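PDB 4Q7Q: lipolytic protein G-D-S-L family from Chitinophaga pinensis, which is of undetermined function but probably hydrolyses ester bonds, as a possible lipase of the GDSL-like lipase/acylhydrolase family within the SGNH hydrolase clan. Local coordinates for residues Pro129-Ala141 and Tyr223-Leu237. Numbering follows the deposited sequence.
Sequences PMQRNDFVYIADA and YPYPPAAVNLTYDGL
Leu237 wedges its two methyls between Arg132 and Phe135. CD2 sits over one face of the Phe135 ring, 4.0 Å from its centroid in a CH-pi contact, while CD1 lies 3.5 Å above the guanidinium plane of Arg132, whose NH1 hydrogen-bonds to Thr80 OG1. At the edge of the same phenyl ring, CE1 comes within 3.3 Å of Asp235 OD2, the carboxylate plane turned 85° from the ring. Asp235 OD2 is hydrogen-bonded to His238 ND1, consistent with a Ser-His-Asp triad completed by Ser14.

Further along, Tyr223 swings its CG anti to the backbone N (chi1 -175°), which carries the ring alongside Val136, its edge at Val136 O, and obliquely past Ile138. Its OH donates to Val136 O at 2.7 Å, and CE1 packs 3.6 Å from Val136 CG1. With an alanine here, Val136 O would probably lose its phenol donor and a gap would open beside Val136 and Ile138. Backbone hydrogen bonds from Asn133 N to Gly236 O and from Val136 N to Asp235 O tie the two segments together.

The loop leading into helix 241-257 thus lies along strand 135-136, which pairs antiparallel with 144-145; helix 80-85 touches Arg132 and Leu237, and strand 193-196 packs on Pro224.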
loop_
_atom_site.group_PDB
_atom_site.type_symbol
_atom_site.label_atom_id
_atom_site.label_comp_id
_atom_site.label_asym_id
_atom_site.label_seq_id
_atom_site.Cartn_x
_atom_site.Cartn_y
_atom_site.Cartn_z
ATOM N N PRO A 129 4.709 -3.486 -0.505
ATOM C CA PRO A 129 3.402 -3.327 -1.142
ATOM C C PRO A 129 2.618 -4.633 -1.146
ATOM O O PRO A 129 3.183 -5.724 -1.252
ATOM C CB PRO A 129 3.756 -2.929 -2.578
ATOM C CG PRO A 129 5.093 -2.297 -2.480
ATOM C CD PRO A 129 5.811 -3.030 -1.369
HETATM N N MSE A 130 1.307 -4.511 -1.004
HETATM C CA MSE A 130 0.425 -5.648 -1.172
HETATM C C MSE A 130 0.253 -5.917 -2.659
HETATM O O MSE A 130 0.358 -5.010 -3.480
HETATM C CB MSE A 130 -0.933 -5.338 -0.541
HETATM C CG MSE A 130 -1.860 -6.540 -0.458
HETATM SE SE MSE A 130 -3.441 -6.258 0.664
HETATM C CE MSE A 130 -4.504 -5.241 -0.614
ATOM N N GLN A 131 -0.022 -7.165 -3.017
ATOM C CA GLN A 131 -0.435 -7.438 -4.385
ATOM C C GLN A 131 -1.717 -6.669 -4.686
ATOM O O GLN A 131 -2.453 -6.252 -3.779
ATOM C CB GLN A 131 -0.595 -8.937 -4.621
ATOM C CG GLN A 131 0.734 -9.660 -4.504
ATOM C CD GLN A 131 0.659 -11.125 -4.857
ATOM O OE1 GLN A 131 0.177 -11.500 -5.931
ATOM N NE2 GLN A 131 1.157 -11.966 -3.963
ATOM N N ARG A 132 -1.960 -6.437 -5.963
ATOM C CA ARG A 132 -3.124 -5.670 -6.371
ATOM C C ARG A 132 -3.700 -6.257 -7.638
ATOM O O ARG A 132 -2.960 -6.662 -8.542
ATOM C CB ARG A 132 -2.739 -4.204 -6.600
ATOM C CG ARG A 132 -1.500 -3.997 -7.448
ATOM C CD ARG A 132 -1.063 -2.544 -7.484
ATOM N NE ARG A 132 -1.945 -1.714 -8.300
ATOM C CZ ARG A 132 -1.810 -0.400 -8.440
ATOM N NH1 ARG A 132 -0.833 0.242 -7.798
ATOM N NH2 ARG A 132 -2.649 0.272 -9.216
ATOM N N ASN A 133 -5.021 -6.342 -7.705
ATOM C CA ASN A 133 -5.633 -6.746 -8.957
ATOM C C ASN A 133 -6.018 -5.511 -9.760
ATOM O O ASN A 133 -5.580 -4.409 -9.424
ATOM C CB ASN A 133 -6.801 -7.709 -8.746
ATOM C CG ASN A 133 -6.824 -8.797 -9.790
ATOM O OD1 ASN A 133 -6.648 -8.522 -10.972
ATOM N ND2 ASN A 133 -7.007 -10.042 -9.361
ATOM N N ASP A 134 -6.797 -5.688 -10.824
ATOM C CA ASP A 134 -7.228 -4.549 -11.629
ATOM C C ASP A 134 -7.905 -3.528 -10.724
ATOM O O ASP A 134 -8.834 -3.856 -9.989
ATOM C CB ASP A 134 -8.229 -4.991 -12.700
ATOM C CG ASP A 134 -7.588 -5.760 -13.837
ATOM O OD1 ASP A 134 -6.374 -6.046 -13.800
ATOM O OD2 ASP A 134 -8.326 -6.080 -14.785
ATOM N N PHE A 135 -7.429 -2.292 -10.787
ATOM C CA PHE A 135 -7.961 -1.210 -9.978
ATOM C C PHE A 135 -8.892 -0.342 -10.802
ATOM O O PHE A 135 -8.564 0.012 -11.932
ATOM C CB PHE A 135 -6.798 -0.363 -9.462
ATOM C CG PHE A 135 -7.197 1.009 -8.985
ATOM C CD1 PHE A 135 -7.983 1.157 -7.858
ATOM C CD2 PHE A 135 -6.772 2.149 -9.655
ATOM C CE1 PHE A 135 -8.344 2.419 -7.405
ATOM C CE2 PHE A 135 -7.121 3.410 -9.204
ATOM C CZ PHE A 135 -7.914 3.547 -8.079
ATOM N N VAL A 136 -10.057 -0.012 -10.247
ATOM C CA VAL A 136 -10.937 0.989 -10.839
ATOM C C VAL A 136 -11.364 1.960 -9.745
ATOM O O VAL A 136 -11.941 1.553 -8.742
ATOM C CB VAL A 136 -12.178 0.360 -11.501
ATOM C CG1 VAL A 136 -12.985 1.432 -12.205
ATOM C CG2 VAL A 136 -11.768 -0.714 -12.488
ATOM N N TYR A 137 -11.047 3.238 -9.925
ATOM C CA TYR A 137 -11.327 4.248 -8.912
ATOM C C TYR A 137 -12.833 4.436 -8.711
ATOM O O TYR A 137 -13.573 4.706 -9.658
ATOM C CB TYR A 137 -10.675 5.576 -9.310
ATOM C CG TYR A 137 -10.782 6.671 -8.272
ATOM C CD1 TYR A 137 -10.779 6.375 -6.914
ATOM C CD2 TYR A 137 -10.886 8.003 -8.653
ATOM C CE1 TYR A 137 -10.879 7.373 -5.964
ATOM C CE2 TYR A 137 -10.981 9.012 -7.707
ATOM C CZ TYR A 137 -10.981 8.691 -6.359
ATOM O OH TYR A 137 -11.077 9.686 -5.410
ATOM N N ILE A 138 -13.277 4.306 -7.466
ATOM C CA ILE A 138 -14.697 4.356 -7.146
ATOM C C ILE A 138 -15.352 5.709 -7.462
ATOM O O ILE A 138 -16.562 5.779 -7.708
ATOM C CB ILE A 138 -14.945 3.934 -5.672
ATOM C CG1 ILE A 138 -16.385 3.463 -5.482
ATOM C CG2 ILE A 138 -14.593 5.056 -4.699
ATOM C CD1 ILE A 138 -16.590 2.650 -4.215
ATOM N N ALA A 139 -14.558 6.779 -7.482
ATOM C CA ALA A 139 -15.105 8.109 -7.746
ATOM C C ALA A 139 -14.959 8.534 -9.208
ATOM O O ALA A 139 -15.510 9.561 -9.615
ATOM C CB ALA A 139 -14.477 9.151 -6.815
ATOM N N ASP A 140 -14.226 7.744 -9.991
ATOM C CA ASP A 140 -13.999 8.045 -11.405
ATOM C C ASP A 140 -13.373 6.840 -12.101
ATOM O O ASP A 140 -12.161 6.650 -12.054
ATOM C CB ASP A 140 -13.079 9.263 -11.555
ATOM C CG ASP A 140 -12.921 9.711 -13.001
ATOM O OD1 ASP A 140 -13.402 9.012 -13.921
ATOM O OD2 ASP A 140 -12.305 10.773 -13.220
ATOM N N ALA A 141 -14.204 6.046 -12.770
ATOM C CA ALA A 141 -13.757 4.795 -13.377
ATOM C C ALA A 141 -12.762 4.954 -14.527
ATOM O O ALA A 141 -12.153 3.972 -14.949
ATOM C CB ALA A 141 -14.962 3.962 -13.823
ATOM N N TYR A 223 -19.955 0.780 -12.949
ATOM C CA TYR A 223 -18.794 0.541 -12.093
ATOM C C TYR A 223 -18.647 -0.955 -11.861
ATOM O O TYR A 223 -19.584 -1.608 -11.414
ATOM C CB TYR A 223 -18.928 1.277 -10.765
ATOM C CG TYR A 223 -17.689 1.139 -9.907
ATOM C CD1 TYR A 223 -16.500 1.780 -10.259
ATOM C CD2 TYR A 223 -17.698 0.361 -8.755
ATOM C CE1 TYR A 223 -15.362 1.651 -9.489
ATOM C CE2 TYR A 223 -16.559 0.227 -7.976
ATOM C CZ TYR A 223 -15.397 0.878 -8.349
ATOM O OH TYR A 223 -14.263 0.744 -7.582
ATOM N N PRO A 224 -17.475 -1.510 -12.196
ATOM C CA PRO A 224 -17.353 -2.972 -12.273
ATOM C C PRO A 224 -17.149 -3.682 -10.929
ATOM O O PRO A 224 -17.102 -4.915 -10.901
ATOM C CB PRO A 224 -16.130 -3.164 -13.169
ATOM C CG PRO A 224 -15.292 -1.944 -12.899
ATOM C CD PRO A 224 -16.282 -0.823 -12.721
ATOM N N TYR A 225 -17.046 -2.933 -9.837
ATOM C CA TYR A 225 -16.913 -3.548 -8.518
ATOM C C TYR A 225 -18.042 -3.151 -7.561
ATOM O O TYR A 225 -17.830 -2.358 -6.648
ATOM C CB TYR A 225 -15.557 -3.186 -7.901
ATOM C CG TYR A 225 -14.356 -3.770 -8.611
ATOM C CD1 TYR A 225 -14.338 -5.098 -9.023
ATOM C CD2 TYR A 225 -13.233 -2.991 -8.859
ATOM C CE1 TYR A 225 -13.233 -5.635 -9.662
ATOM C CE2 TYR A 225 -12.115 -3.517 -9.498
ATOM C CZ TYR A 225 -12.121 -4.839 -9.902
ATOM O OH TYR A 225 -11.015 -5.368 -10.529
ATOM N N PRO A 226 -19.250 -3.705 -7.764
ATOM C CA PRO A 226 -20.347 -3.450 -6.827
ATOM C C PRO A 226 -20.004 -4.034 -5.454
ATOM O O PRO A 226 -19.009 -4.750 -5.349
ATOM C CB PRO A 226 -21.530 -4.187 -7.471
ATOM C CG PRO A 226 -20.912 -5.242 -8.307
ATOM C CD PRO A 226 -19.643 -4.638 -8.832
ATOM N N PRO A 227 -20.788 -3.707 -4.410
ATOM C CA PRO A 227 -20.500 -4.194 -3.054
ATOM C C PRO A 227 -20.218 -5.697 -2.958
ATOM O O PRO A 227 -19.327 -6.093 -2.206
ATOM C CB PRO A 227 -21.779 -3.849 -2.292
ATOM C CG PRO A 227 -22.253 -2.603 -2.953
ATOM C CD PRO A 227 -21.926 -2.769 -4.418
ATOM N N ALA A 228 -20.949 -6.508 -3.717
ATOM C CA ALA A 228 -20.786 -7.959 -3.681
ATOM C C ALA A 228 -19.399 -8.415 -4.141
ATOM O O ALA A 228 -19.013 -9.562 -3.916
ATOM C CB ALA A 228 -21.865 -8.630 -4.518
ATOM N N ALA A 229 -18.654 -7.524 -4.787
ATOM C CA ALA A 229 -17.339 -7.876 -5.322
ATOM C C ALA A 229 -16.217 -7.740 -4.293
ATOM O O ALA A 229 -15.104 -8.198 -4.527
ATOM C CB ALA A 229 -17.026 -7.041 -6.567
ATOM N N VAL A 230 -16.514 -7.115 -3.158
ATOM C CA VAL A 230 -15.490 -6.848 -2.149
ATOM C C VAL A 230 -14.910 -8.145 -1.587
ATOM O O VAL A 230 -15.638 -9.058 -1.233
ATOM C CB VAL A 230 -16.047 -5.982 -0.999
ATOM C CG1 VAL A 230 -15.008 -5.800 0.097
ATOM C CG2 VAL A 230 -16.499 -4.630 -1.531
ATOM N N ASN A 231 -13.588 -8.239 -1.531
ATOM C CA ASN A 231 -12.960 -9.340 -0.811
ATOM C C ASN A 231 -11.825 -8.789 0.060
ATOM O O ASN A 231 -12.090 -8.251 1.132
ATOM C CB ASN A 231 -12.495 -10.444 -1.761
ATOM C CG ASN A 231 -12.178 -11.741 -1.037
ATOM O OD1 ASN A 231 -11.950 -11.750 0.170
ATOM N ND2 ASN A 231 -12.168 -12.846 -1.774
ATOM N N LEU A 232 -10.577 -8.908 -0.382
ATOM C CA LEU A 232 -9.476 -8.278 0.346
ATOM C C LEU A 232 -9.376 -6.786 0.053
ATOM O O LEU A 232 -8.775 -6.042 0.832
ATOM C CB LEU A 232 -8.141 -8.941 0.016
ATOM C CG LEU A 232 -7.928 -10.360 0.524
ATOM C CD1 LEU A 232 -6.578 -10.848 0.035
ATOM C CD2 LEU A 232 -8.007 -10.383 2.044
ATOM N N THR A 233 -9.921 -6.379 -1.093
ATOM C CA THR A 233 -10.002 -4.978 -1.498
ATOM C C THR A 233 -11.434 -4.652 -1.901
ATOM O O THR A 233 -12.245 -5.558 -2.126
ATOM C CB THR A 233 -9.105 -4.657 -2.720
ATOM O OG1 THR A 233 -9.633 -5.288 -3.901
ATOM C CG2 THR A 233 -7.662 -5.085 -2.468
ATOM N N TYR A 234 -11.745 -3.362 -2.005
ATOM C CA TYR A 234 -13.072 -2.948 -2.456
ATOM C C TYR A 234 -13.040 -2.435 -3.900
ATOM O O TYR A 234 -14.087 -2.190 -4.496
ATOM C CB TYR A 234 -13.703 -1.912 -1.501
ATOM C CG TYR A 234 -12.939 -0.603 -1.413
ATOM C CD1 TYR A 234 -13.122 0.402 -2.368
ATOM C CD2 TYR A 234 -12.025 -0.375 -0.393
ATOM C CE1 TYR A 234 -12.409 1.595 -2.309
ATOM C CE2 TYR A 234 -11.318 0.817 -0.324
ATOM C CZ TYR A 234 -11.515 1.796 -1.287
ATOM O OH TYR A 234 -10.802 2.977 -1.222
ATOM N N ASP A 235 -11.840 -2.297 -4.463
ATOM C CA ASP A 235 -11.687 -1.731 -5.804
ATOM C C ASP A 235 -10.508 -2.331 -6.573
ATOM O O ASP A 235 -10.069 -1.769 -7.573
ATOM C CB ASP A 235 -11.522 -0.206 -5.730
ATOM C CG ASP A 235 -10.269 0.212 -4.975
ATOM O OD1 ASP A 235 -9.463 -0.674 -4.603
ATOM O OD2 ASP A 235 -10.084 1.432 -4.765
ATOM N N GLY A 236 -9.989 -3.457 -6.095
ATOM C CA GLY A 236 -8.850 -4.091 -6.737
ATOM C C GLY A 236 -7.535 -3.796 -6.045
ATOM O O GLY A 236 -6.588 -4.584 -6.131
ATOM N N LEU A 237 -7.479 -2.667 -5.346
ATOM C CA LEU A 237 -6.217 -2.133 -4.836
ATOM C C LEU A 237 -6.261 -1.805 -3.343
ATOM O O LEU A 237 -5.387 -2.225 -2.580
ATOM C CB LEU A 237 -5.839 -0.885 -5.635
ATOM C CG LEU A 237 -4.695 0.020 -5.149
ATOM C CD1 LEU A 237 -3.359 -0.712 -5.072
ATOM C CD2 LEU A 237 -4.578 1.244 -6.044
HETATM O O HOH W 1 -3.006 -3.545 -3.120
HETATM O O HOH W 2 -11.528 3.565 -5.416
#